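Local coordinates for protein TSC1 N-terminal domain (Chaetomium thermophilum, PDB 7A0M) that forms the helical N-terminal part of TSC1 and probably binds lysosomal phosphoinositides, through which the TSC complex reaches the lysosome to regulate mTORC1, at residues 265-268 against 269-273; 325-328 against 329-333; 336-339 against 340-344; 359-362 against 363-367; 383-386 against 387-391. All coordinates share one frame; numbering follows the deposited sequence.

All five contacts are local, each within one continuous run, so none closes a long loop, and they follow in series without nesting or crossing. Contact 1 opens helix 267-278; contacts 2, 3 and 4 lie in helices 323-333, 335-343 and 357-373; contact 5 enters helix 389-392. Contact 1 touches contact 2, where Tyr-326 OH bonds to Leu-270 O and ties helix 323-333 to 267-278, and contact 3. Contact 3 also meets contacts 2, 4 and 5; the Glu-390 carboxylate, bonded to Asn-337 ND2 and Ile-336 N, joins contact 5 to helix 335-343. Contacts 4 and 5, centres about 25 Å apart, do not touch. Contacts 2 to 5 all reach the second subunit.

Contact 1: residues 265-268 against 269-273; sequences PYLP and TLFNI
Leu-267 and Phe-271, one helical turn apart, lie alongside each other and point the same way, with Leu-267 CB 4.0 Å from Phe-271 CE2. Phe-271 CG is set opposite its carbonyl carbon (chi1 -65°), which swings the ring back over the preceding turn. One face therefore covers Leu-267 O, which stands 3.1 Å from the Phe-271 ring plane, offset toward the rim. That same oxygen accepts Phe-271 N at 2.8 Å, so ring and amide share one carbonyl. The Leu-267 and Leu-270 side chains cross at a slant, CD2 of Leu-267 4.0 Å from CD1 of Leu-270. These are the opening turns of helix 267-278 in a chain of helices and loops without strands, entered from a 3-10 segment that includes Pro-265 and Tyr-266. Elsewhere, Thr-269 OG1 lies beside its backbone N (chi1 -57°), where a water bridges it, at 2.6 Å from OG1, to Pro-265 O; the water donates to that carbonyl. Pro-268 O accepts Asn-272 N at 3.1 Å, while OD1 of Asn-272 is bonded to Tyr-341 OH. Beyond the segments, Tyr-266 meets Phe-229 edge-to-face, and the Phe-271 ring packs on the rings of Phe-338 and Tyr-341.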
# COMPACT_ATOMS: atom_id res chain seq x y z
N PRO B 265 -25.68 1.20 5.41
CA PRO B 265 -26.59 0.04 5.41
C PRO B 265 -26.39 -0.89 4.22
O PRO B 265 -26.83 -2.04 4.28
CB PRO B 265 -27.98 0.69 5.37
CG PRO B 265 -27.78 2.06 5.90
CD PRO B 265 -26.42 2.47 5.42
N TYR B 266 -25.73 -0.44 3.16
CA TYR B 266 -25.53 -1.24 1.96
C TYR B 266 -24.19 -1.98 1.96
O TYR B 266 -23.95 -2.78 1.05
CB TYR B 266 -25.63 -0.37 0.71
CG TYR B 266 -26.99 0.26 0.51
CD1 TYR B 266 -28.01 -0.42 -0.13
CD2 TYR B 266 -27.26 1.55 0.98
CE1 TYR B 266 -29.26 0.15 -0.31
CE2 TYR B 266 -28.50 2.13 0.80
CZ TYR B 266 -29.50 1.43 0.16
OH TYR B 266 -30.73 2.00 -0.02
N LEU B 267 -23.32 -1.71 2.93
CA LEU B 267 -21.98 -2.31 2.93
C LEU B 267 -21.98 -3.83 2.85
O LEU B 267 -21.21 -4.38 2.05
CB LEU B 267 -21.20 -1.81 4.15
CG LEU B 267 -20.71 -0.36 4.07
CD1 LEU B 267 -19.89 0.00 5.29
CD2 LEU B 267 -19.91 -0.13 2.79
N PRO B 268 -22.79 -4.57 3.63
CA PRO B 268 -22.81 -6.03 3.44
C PRO B 268 -23.17 -6.43 2.02
O PRO B 268 -22.60 -7.40 1.49
CB PRO B 268 -23.86 -6.50 4.45
CG PRO B 268 -23.86 -5.45 5.50
CD PRO B 268 -23.63 -4.16 4.77
N THR B 269 -24.10 -5.72 1.39
CA THR B 269 -24.43 -5.98 -0.00
C THR B 269 -23.26 -5.63 -0.92
O THR B 269 -22.92 -6.41 -1.82
CB THR B 269 -25.68 -5.20 -0.40
OG1 THR B 269 -26.76 -5.53 0.48
CG2 THR B 269 -26.07 -5.50 -1.83
N LEU B 270 -22.65 -4.47 -0.70
CA LEU B 270 -21.53 -4.05 -1.54
C LEU B 270 -20.35 -5.01 -1.41
O LEU B 270 -19.67 -5.31 -2.41
CB LEU B 270 -21.11 -2.63 -1.16
CG LEU B 270 -22.17 -1.55 -1.38
CD1 LEU B 270 -21.73 -0.23 -0.76
CD2 LEU B 270 -22.45 -1.37 -2.86
N PHE B 271 -20.08 -5.49 -0.20
CA PHE B 271 -18.98 -6.44 -0.01
C PHE B 271 -19.28 -7.78 -0.68
O PHE B 271 -18.38 -8.39 -1.27
CB PHE B 271 -18.70 -6.63 1.48
CG PHE B 271 -18.21 -5.40 2.18
CD1 PHE B 271 -17.57 -4.40 1.47
CD2 PHE B 271 -18.38 -5.24 3.54
CE1 PHE B 271 -17.11 -3.26 2.11
CE2 PHE B 271 -17.92 -4.11 4.19
CZ PHE B 271 -17.29 -3.11 3.47
N ASN B 272 -20.52 -8.25 -0.58
CA ASN B 272 -20.89 -9.50 -1.23
C ASN B 272 -20.81 -9.40 -2.75
O ASN B 272 -20.47 -10.38 -3.42
CB ASN B 272 -22.29 -9.93 -0.80
CG ASN B 272 -22.34 -10.43 0.63
OD1 ASN B 272 -21.32 -10.85 1.18
ND2 ASN B 272 -23.52 -10.40 1.23
N ILE B 273 -21.13 -8.23 -3.31
CA ILE B 273 -21.00 -8.03 -4.75
C ILE B 273 -19.54 -8.17 -5.17
O ILE B 273 -19.24 -8.80 -6.19
CB ILE B 273 -21.58 -6.67 -5.16
CG1 ILE B 273 -23.11 -6.68 -5.03
CG2 ILE B 273 -21.17 -6.31 -6.58
CD1 ILE B 273 -23.75 -5.33 -5.28
O HOH W 1 -26.45 -4.61 2.84

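Contact 2: residues 325-328 against 329-333; sequences EYFT and ILYGL
Leu-330 packs against Tyr-326 along its whole length. Its CB is 3.5 Å from Tyr-326 O, the carbonyl that also accepts Leu-330 N at 3.0 Å. The next atom, CG, comes to 3.3 Å from the same Tyr-326 O and also nears Tyr-326 CE1. The chain then forks: CD1 sits over one face of the Tyr-326 ring, 3.7 Å from its centroid and 19° off the normal, which is CH-pi geometry, while CD2 stands on the same side of the ring but beyond its outline, 3.9 Å from Tyr-326 CE1. Tyr-326 CG stands opposite the backbone N (chi1 -172°), a torsion that carries the ring forward along the helix to meet the leucine. The phenolic OH of Tyr-326 bonds beyond the segments to Leu-270 O. This is i to i+4 packing in helix 323-333, in an elongated chain built of helices without strands, and Tyr-326 also meets side chains of helices 242-255 and 267-278. On the same side of the ring, Ile-329 CG2 comes obliquely to 3.9 Å from Tyr-326 CD1, the two side chains crossing at about a right angle. Elsewhere round the helix, Phe-327 and Tyr-331 run side by side, with Phe-327 CE1 4.1 Å from Tyr-331 CB. Both pack on the second subunit, against its Tyr-383 and Leu-378 respectively, and Tyr-331 OH bonds to Leu-377 O of its own chain. Toward the end of the helix Gly-332 N donates to Thr-328 O at 2.7 Å, less straight than its neighbours, at 141°.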
# COMPACT_ATOMS: atom_id res chain seq x y z
N GLU B 325 -11.27 -1.18 -10.12
CA GLU B 325 -11.76 0.13 -9.69
C GLU B 325 -12.78 0.01 -8.57
O GLU B 325 -12.90 0.91 -7.73
CB GLU B 325 -12.35 0.89 -10.88
CG GLU B 325 -11.35 1.24 -11.97
CD GLU B 325 -11.03 0.08 -12.90
OE1 GLU B 325 -11.45 -1.06 -12.60
OE2 GLU B 325 -10.35 0.31 -13.92
N TYR B 326 -13.53 -1.10 -8.53
CA TYR B 326 -14.49 -1.31 -7.45
C TYR B 326 -13.78 -1.57 -6.13
O TYR B 326 -14.21 -1.07 -5.08
CB TYR B 326 -15.42 -2.47 -7.80
CG TYR B 326 -16.57 -2.66 -6.84
CD1 TYR B 326 -17.32 -1.57 -6.41
CD2 TYR B 326 -16.91 -3.92 -6.36
CE1 TYR B 326 -18.38 -1.74 -5.53
CE2 TYR B 326 -17.96 -4.09 -5.49
CZ TYR B 326 -18.69 -3.00 -5.08
OH TYR B 326 -19.74 -3.17 -4.20
N PHE B 327 -12.68 -2.34 -6.16
CA PHE B 327 -11.86 -2.50 -4.96
C PHE B 327 -11.35 -1.15 -4.46
O PHE B 327 -11.37 -0.88 -3.26
CB PHE B 327 -10.70 -3.44 -5.25
CG PHE B 327 -9.84 -3.76 -4.05
CD1 PHE B 327 -8.84 -2.88 -3.64
CD2 PHE B 327 -10.01 -4.94 -3.35
CE1 PHE B 327 -8.06 -3.17 -2.54
CE2 PHE B 327 -9.22 -5.23 -2.25
CZ PHE B 327 -8.24 -4.35 -1.85
N THR B 328 -10.89 -0.30 -5.38
CA THR B 328 -10.33 0.99 -5.00
C THR B 328 -11.37 1.87 -4.31
O THR B 328 -11.08 2.50 -3.28
CB THR B 328 -9.77 1.70 -6.23
OG1 THR B 328 -8.61 1.00 -6.70
CG2 THR B 328 -9.39 3.13 -5.91
N ILE B 329 -12.60 1.91 -4.83
CA ILE B 329 -13.60 2.79 -4.26
C ILE B 329 -14.11 2.25 -2.93
O ILE B 329 -14.41 3.02 -2.01
CB ILE B 329 -14.75 3.04 -5.26
CG1 ILE B 329 -15.59 4.24 -4.84
CG2 ILE B 329 -15.63 1.80 -5.42
CD1 ILE B 329 -14.80 5.54 -4.78
N LEU B 330 -14.20 0.92 -2.78
CA LEU B 330 -14.59 0.34 -1.50
C LEU B 330 -13.50 0.55 -0.46
O LEU B 330 -13.78 0.93 0.68
CB LEU B 330 -14.90 -1.15 -1.67
CG LEU B 330 -16.13 -1.55 -2.48
CD1 LEU B 330 -16.21 -3.06 -2.59
CD2 LEU B 330 -17.39 -0.98 -1.86
N TYR B 331 -12.25 0.30 -0.84
CA TYR B 331 -11.13 0.50 0.08
C TYR B 331 -10.92 1.98 0.39
O TYR B 331 -10.48 2.32 1.49
CB TYR B 331 -9.86 -0.12 -0.50
CG TYR B 331 -8.62 0.09 0.33
CD1 TYR B 331 -8.39 -0.66 1.47
CD2 TYR B 331 -7.66 1.03 -0.04
CE1 TYR B 331 -7.25 -0.48 2.23
CE2 TYR B 331 -6.52 1.22 0.72
CZ TYR B 331 -6.32 0.46 1.85
OH TYR B 331 -5.18 0.65 2.60
N GLY B 332 -11.22 2.86 -0.56
CA GLY B 332 -11.06 4.28 -0.32
C GLY B 332 -12.09 4.85 0.64
O GLY B 332 -11.78 5.79 1.39
N LEU B 333 -13.30 4.31 0.63
CA LEU B 333 -14.39 4.85 1.44
C LEU B 333 -14.48 4.19 2.81
O LEU B 333 -14.62 4.88 3.83
CB LEU B 333 -15.72 4.71 0.69
CG LEU B 333 -15.82 5.52 -0.60
CD1 LEU B 333 -17.20 5.38 -1.24
CD2 LEU B 333 -15.49 6.98 -0.34

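Contact 3: residues 336-339 against 340-344; sequences INFV and DYIRK. With SO4 (sulfate ion), chain E.
Phe-338 holds CG opposite its backbone N (chi1 -169°), which tips the ring forward along the helix, while Ile-342 holds CG1 opposite its carbonyl carbon (chi1 -62°) and leans back to meet it. The result places Ile-342 CD1 over one face of the Phe-338 ring, near the rim, 4.2 Å from Phe-338 CE1. Four i to i+4 backbone bonds cross between 336-339 and 340-344, the shortest joining Arg-343 N to Val-339 O at 2.8 Å, and Lys-344 N to Asp-340 O adds a fifth. Lys-344 is the first residue to leave helical angles.

On the polar flank Arg-343 bends at chi3 (65°) and turns back to Asp-340. Its guanidinium approaches side-on in a salt bridge, NE (3.2 Å) and NH2 (2.8 Å) both donating hydrogen bonds to Asp-340 OD1. That oxygen lies nearly in the guanidinium plane, whereas both nitrogens reach it from the same face of the carboxylate. Lys-344 CB lies over one guanidinium face. A sulfate ion, probably from the crystallisation liquor, stands at the guanidinium edge. Lys-344 NZ donates a hydrogen bond to sulfate O2 at 2.9 Å and a weak one to O1, while Arg-343 NH1 makes only a weak bond, 3.5 Å to sulfate O4. Lys-344 NZ also bonds to Asn-347 OD1. Across the dimer, Val-339 packs on Leu-378 and Arg-343 on Tyr-385 of the second subunit. Chemically, Asp-340 orients the guanidinium and probably offsets part of its charge, yet with Lys-344 enough positive potential would remain to hold a small anion between the two side-chain tips, beyond the helix end.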
# COMPACT_ATOMS: atom_id res chain seq x y z
N ILE B 336 -11.43 -0.06 6.70
CA ILE B 336 -11.40 -0.93 7.87
C ILE B 336 -12.52 -1.96 7.80
O ILE B 336 -12.31 -3.14 8.13
CB ILE B 336 -11.48 -0.09 9.16
CG1 ILE B 336 -10.34 0.93 9.19
CG2 ILE B 336 -11.43 -0.98 10.39
CD1 ILE B 336 -10.40 1.87 10.37
N ASN B 337 -13.71 -1.55 7.38
CA ASN B 337 -14.80 -2.50 7.20
C ASN B 337 -14.55 -3.43 6.02
O ASN B 337 -14.95 -4.60 6.06
CB ASN B 337 -16.13 -1.77 7.03
CG ASN B 337 -16.67 -1.22 8.34
OD1 ASN B 337 -17.48 -1.87 9.00
ND2 ASN B 337 -16.22 -0.03 8.71
N PHE B 338 -13.90 -2.94 4.96
CA PHE B 338 -13.65 -3.77 3.79
C PHE B 338 -12.66 -4.88 4.09
O PHE B 338 -12.91 -6.05 3.77
CB PHE B 338 -13.15 -2.90 2.63
CG PHE B 338 -13.12 -3.62 1.31
CD1 PHE B 338 -13.95 -4.70 1.06
CD2 PHE B 338 -12.24 -3.21 0.31
CE1 PHE B 338 -13.91 -5.36 -0.15
CE2 PHE B 338 -12.20 -3.87 -0.90
CZ PHE B 338 -13.03 -4.94 -1.14
N VAL B 339 -11.53 -4.54 4.70
CA VAL B 339 -10.53 -5.56 5.01
C VAL B 339 -11.04 -6.50 6.10
O VAL B 339 -10.61 -7.66 6.17
CB VAL B 339 -9.19 -4.91 5.40
CG1 VAL B 339 -8.72 -3.95 4.32
CG2 VAL B 339 -9.29 -4.21 6.75
N ASP B 340 -11.95 -6.03 6.95
CA ASP B 340 -12.57 -6.92 7.93
C ASP B 340 -13.50 -7.92 7.26
O ASP B 340 -13.62 -9.05 7.73
CB ASP B 340 -13.32 -6.11 8.99
CG ASP B 340 -13.77 -6.96 10.15
OD1 ASP B 340 -12.93 -7.30 11.01
OD2 ASP B 340 -14.98 -7.30 10.21
N TYR B 341 -14.17 -7.52 6.18
CA TYR B 341 -14.97 -8.47 5.41
C TYR B 341 -14.08 -9.54 4.80
O TYR B 341 -14.40 -10.73 4.84
CB TYR B 341 -15.77 -7.74 4.33
CG TYR B 341 -16.53 -8.66 3.40
CD1 TYR B 341 -17.78 -9.14 3.75
CD2 TYR B 341 -16.01 -9.03 2.17
CE1 TYR B 341 -18.49 -9.98 2.91
CE2 TYR B 341 -16.71 -9.87 1.32
CZ TYR B 341 -17.95 -10.34 1.69
OH TYR B 341 -18.65 -11.17 0.85
N ILE B 342 -12.95 -9.13 4.22
CA ILE B 342 -12.00 -10.09 3.66
C ILE B 342 -11.39 -10.94 4.76
O ILE B 342 -11.12 -12.13 4.56
CB ILE B 342 -10.93 -9.35 2.84
CG1 ILE B 342 -11.56 -8.61 1.66
CG2 ILE B 342 -9.86 -10.32 2.35
CD1 ILE B 342 -10.59 -7.77 0.87
N ARG B 343 -11.18 -10.36 5.94
CA ARG B 343 -10.57 -11.12 7.04
C ARG B 343 -11.53 -12.18 7.57
O ARG B 343 -11.14 -13.34 7.75
CB ARG B 343 -10.17 -10.19 8.18
CG ARG B 343 -9.56 -10.94 9.36
CD ARG B 343 -9.37 -10.05 10.57
NE ARG B 343 -10.65 -9.57 11.10
CZ ARG B 343 -11.39 -10.24 11.98
NH1 ARG B 343 -10.98 -11.42 12.43
NH2 ARG B 343 -12.54 -9.74 12.41
N LYS B 344 -12.78 -11.81 7.82
CA LYS B 344 -13.75 -12.70 8.45
C LYS B 344 -15.08 -12.53 7.74
O LYS B 344 -15.98 -11.84 8.22
CB LYS B 344 -13.87 -12.41 9.94
CG LYS B 344 -14.59 -13.48 10.74
CD LYS B 344 -14.90 -12.99 12.15
CE LYS B 344 -15.56 -14.09 12.98
NZ LYS B 344 -16.14 -13.55 14.24
S SO4 E . -13.20 -12.39 16.10
O1 SO4 E . -13.89 -13.58 16.59
O2 SO4 E . -14.04 -11.70 15.13
O3 SO4 E . -12.92 -11.50 17.22
O4 SO4 E . -11.95 -12.79 15.47

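Contact 4: residues 359-362 against 363-367; sequences DVHA and AEIRE
His-361 and Ile-365 pack one turn apart on helix 357-373, an i to i+4 pair with the isoleucine buried and the histidine only partly so. Ile-365 CG1 sits over one face of the imidazole, 3.8 Å from the centroid of the His-361 ring and 23° off its normal, so the contact is CH-pi. Its nearest ring atom is His-361 CE1, at 3.5 Å from CG1. The histidine CG stands opposite its backbone N (chi1 179°), which sends the ring along the helix toward the isoleucine. Behind them, Ile-365 N donates to His-361 O at 2.9 Å. Ile-365 continues this packing onto Ala-275 and Leu-278 of helix 267-278.

The solvent side is looser. Val-360 and Glu-364 lie side by side, and their closest side-chain approach is Glu-364 OE2 to Val-360 CG1, 3.3 Å. Ala-363 N donates to Asp-359 O there, and Asp-359 OD1 bonds to His-346 NE2.

A separate side is covered again, with Ala-362 buried. Arg-366 NH1 bonds to Tyr-383 O of the second subunit. The arginine bends back at chi3, laying one guanidinium face over the Ala-362 carbonyl and bringing Arg-366 NH2 to 3.9 Å from Ala-362 CB.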
# COMPACT_ATOMS: atom_id res chain seq x y z
N ASP B 359 -14.25 -21.53 5.60
CA ASP B 359 -12.82 -21.24 5.74
C ASP B 359 -12.10 -21.35 4.41
O ASP B 359 -11.20 -20.55 4.12
CB ASP B 359 -12.19 -22.17 6.78
CG ASP B 359 -12.87 -22.07 8.13
OD1 ASP B 359 -13.01 -20.94 8.64
OD2 ASP B 359 -13.26 -23.12 8.68
N VAL B 360 -12.47 -22.33 3.59
CA VAL B 360 -11.89 -22.44 2.25
C VAL B 360 -12.27 -21.22 1.43
O VAL B 360 -11.44 -20.66 0.70
CB VAL B 360 -12.34 -23.75 1.58
CG1 VAL B 360 -11.97 -23.75 0.10
CG2 VAL B 360 -11.73 -24.95 2.29
N HIS B 361 -13.53 -20.79 1.52
CA HIS B 361 -13.97 -19.59 0.82
C HIS B 361 -13.23 -18.36 1.31
O HIS B 361 -12.86 -17.49 0.50
CB HIS B 361 -15.48 -19.42 1.00
CG HIS B 361 -16.03 -18.20 0.33
ND1 HIS B 361 -16.25 -17.02 1.01
CD2 HIS B 361 -16.41 -17.97 -0.95
CE1 HIS B 361 -16.74 -16.12 0.18
NE2 HIS B 361 -16.85 -16.67 -1.02
N ALA B 362 -12.99 -18.26 2.62
CA ALA B 362 -12.27 -17.11 3.16
C ALA B 362 -10.84 -17.05 2.63
O ALA B 362 -10.37 -15.98 2.21
CB ALA B 362 -12.28 -17.15 4.68
N ALA B 363 -10.14 -18.18 2.65
CA ALA B 363 -8.78 -18.22 2.12
C ALA B 363 -8.75 -17.89 0.63
O ALA B 363 -7.83 -17.21 0.16
CB ALA B 363 -8.15 -19.59 2.38
N GLU B 364 -9.75 -18.35 -0.12
CA GLU B 364 -9.78 -18.08 -1.55
C GLU B 364 -10.05 -16.61 -1.84
O GLU B 364 -9.47 -16.03 -2.77
CB GLU B 364 -10.83 -18.97 -2.22
CG GLU B 364 -10.43 -20.43 -2.32
CD GLU B 364 -11.57 -21.31 -2.81
OE1 GLU B 364 -12.67 -20.77 -3.05
OE2 GLU B 364 -11.37 -22.53 -2.94
N ILE B 365 -10.94 -15.98 -1.06
CA ILE B 365 -11.18 -14.55 -1.22
C ILE B 365 -9.91 -13.76 -0.91
O ILE B 365 -9.57 -12.81 -1.62
CB ILE B 365 -12.35 -14.10 -0.32
CG1 ILE B 365 -13.66 -14.75 -0.79
CG2 ILE B 365 -12.48 -12.58 -0.33
CD1 ILE B 365 -14.31 -14.05 -1.96
N ARG B 366 -9.20 -14.14 0.15
CA ARG B 366 -7.95 -13.47 0.49
C ARG B 366 -6.91 -13.64 -0.60
O ARG B 366 -6.26 -12.67 -1.02
CB ARG B 366 -7.41 -14.02 1.82
CG ARG B 366 -8.15 -13.54 3.04
CD ARG B 366 -7.38 -13.91 4.29
NE ARG B 366 -7.62 -15.28 4.71
CZ ARG B 366 -8.48 -15.62 5.66
NH1 ARG B 366 -9.19 -14.69 6.29
NH2 ARG B 366 -8.64 -16.90 5.99
N GLU B 367 -6.72 -14.87 -1.08
CA GLU B 367 -5.68 -15.14 -2.07
C GLU B 367 -5.93 -14.37 -3.36
O GLU B 367 -4.99 -13.92 -4.01
CB GLU B 367 -5.59 -16.64 -2.33
CG GLU B 367 -4.29 -17.08 -2.99
CD GLU B 367 -3.07 -16.78 -2.15
OE1 GLU B 367 -2.57 -15.64 -2.18
OE2 GLU B 367 -2.60 -17.70 -1.43

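Contact 5: residues 383-386 against 387-391; sequences YEYT and IETEK
Tyr-385 presents its ring edge to Thr-389: OG1 of the threonine lies in the ring plane, 3.9 Å from Tyr-385 CD1. Over one ring face lies Glu-384 CG, 3.6 Å above the plane and offset toward the rim, and Arg-396 adds a cation-pi contact. Tyr-385 CB is also 4.0 Å from Glu-390 CB, so the base of the aromatic side chain rests against the turn that follows.

Thr-386 and Thr-389 form a capping box at the entry to helix 389-392. Thr-389 holds OG1 between its backbone N and carbonyl carbon (chi1 53°), aiming the oxygen back at the preceding chain, where it accepts Thr-386 N at 2.9 Å with an angle of 156°. Thr-386 OG1 in turn accepts a weak capping bond from Glu-388 N at 3.3 Å. Glu-390 N then donates to Thr-386 O at 3.1 Å, joining the loop to the first turn. Farther out, Lys-391 and Glu-388 make a long salt bridge.

The Glu-390 carboxylate fastens this turn to helix 335-343, OE2 taking Asn-337 ND2 and OE1 taking Ile-336 N. Ile-387 packs on Ile-336 and Asp-340 of that helix, and Thr-386 meets Arg-343 of the second subunit.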
# COMPACT_ATOMS: atom_id res chain seq x y z
N TYR B 383 -5.13 4.96 10.97
CA TYR B 383 -4.58 5.81 12.02
C TYR B 383 -5.65 6.59 12.77
O TYR B 383 -5.31 7.32 13.70
CB TYR B 383 -3.69 6.90 11.42
CG TYR B 383 -2.34 6.54 10.85
CD1 TYR B 383 -1.76 5.31 11.08
CD2 TYR B 383 -1.65 7.46 10.07
CE1 TYR B 383 -0.51 5.00 10.55
CE2 TYR B 383 -0.42 7.17 9.54
CZ TYR B 383 0.14 5.94 9.78
OH TYR B 383 1.37 5.67 9.24
N GLU B 384 -6.92 6.42 12.43
CA GLU B 384 -7.86 7.44 12.88
C GLU B 384 -9.15 6.84 13.43
O GLU B 384 -9.77 7.41 14.33
CB GLU B 384 -8.13 8.39 11.70
CG GLU B 384 -8.74 9.72 12.05
CD GLU B 384 -8.45 10.75 10.98
OE1 GLU B 384 -7.73 10.43 10.01
OE2 GLU B 384 -8.93 11.90 11.10
N TYR B 385 -9.56 5.69 12.89
CA TYR B 385 -10.86 5.13 13.20
C TYR B 385 -10.74 3.68 13.61
O TYR B 385 -9.76 3.00 13.32
CB TYR B 385 -11.81 5.25 11.99
CG TYR B 385 -11.97 6.67 11.51
CD1 TYR B 385 -12.79 7.56 12.18
CD2 TYR B 385 -11.28 7.12 10.39
CE1 TYR B 385 -12.93 8.87 11.74
CE2 TYR B 385 -11.42 8.42 9.95
CZ TYR B 385 -12.25 9.29 10.63
OH TYR B 385 -12.39 10.59 10.20
N THR B 386 -11.77 3.22 14.32
CA THR B 386 -12.03 1.81 14.53
C THR B 386 -13.03 1.35 13.48
O THR B 386 -13.50 2.13 12.65
CB THR B 386 -12.55 1.57 15.95
OG1 THR B 386 -13.84 2.18 16.10
CG2 THR B 386 -11.60 2.16 16.98
N ILE B 387 -13.35 0.05 13.51
CA ILE B 387 -14.35 -0.45 12.59
C ILE B 387 -15.72 0.14 12.90
O ILE B 387 -16.58 0.21 12.01
CB ILE B 387 -14.37 -1.99 12.62
CG1 ILE B 387 -15.27 -2.54 11.50
CG2 ILE B 387 -14.82 -2.50 13.98
CD1 ILE B 387 -15.23 -4.04 11.38
N GLU B 388 -15.94 0.59 14.13
CA GLU B 388 -17.21 1.21 14.51
C GLU B 388 -17.27 2.67 14.07
O GLU B 388 -18.20 3.08 13.36
CB GLU B 388 -17.43 1.10 16.02
CG GLU B 388 -17.69 -0.31 16.52
CD GLU B 388 -18.89 -0.94 15.85
OE1 GLU B 388 -18.71 -1.92 15.10
OE2 GLU B 388 -20.02 -0.46 16.07
N THR B 389 -16.29 3.47 14.48
CA THR B 389 -16.33 4.90 14.21
C THR B 389 -16.14 5.22 12.73
O THR B 389 -16.54 6.31 12.29
CB THR B 389 -15.27 5.63 15.03
OG1 THR B 389 -13.99 5.02 14.82
CG2 THR B 389 -15.61 5.57 16.51
N GLU B 390 -15.54 4.32 11.95
CA GLU B 390 -15.47 4.52 10.51
C GLU B 390 -16.87 4.63 9.91
O GLU B 390 -17.11 5.42 9.00
CB GLU B 390 -14.69 3.39 9.85
CG GLU B 390 -14.65 3.48 8.33
CD GLU B 390 -13.84 2.36 7.70
OE1 GLU B 390 -12.62 2.54 7.54
OE2 GLU B 390 -14.43 1.30 7.39
N LYS B 391 -17.81 3.83 10.43
CA LYS B 391 -19.20 3.92 9.98
C LYS B 391 -19.94 5.04 10.69
O LYS B 391 -20.90 5.59 10.13
CB LYS B 391 -19.90 2.58 10.22
CG LYS B 391 -19.33 1.43 9.40
CD LYS B 391 -20.02 0.12 9.73
CE LYS B 391 -19.77 -0.28 11.18
NZ LYS B 391 -20.33 -1.62 11.50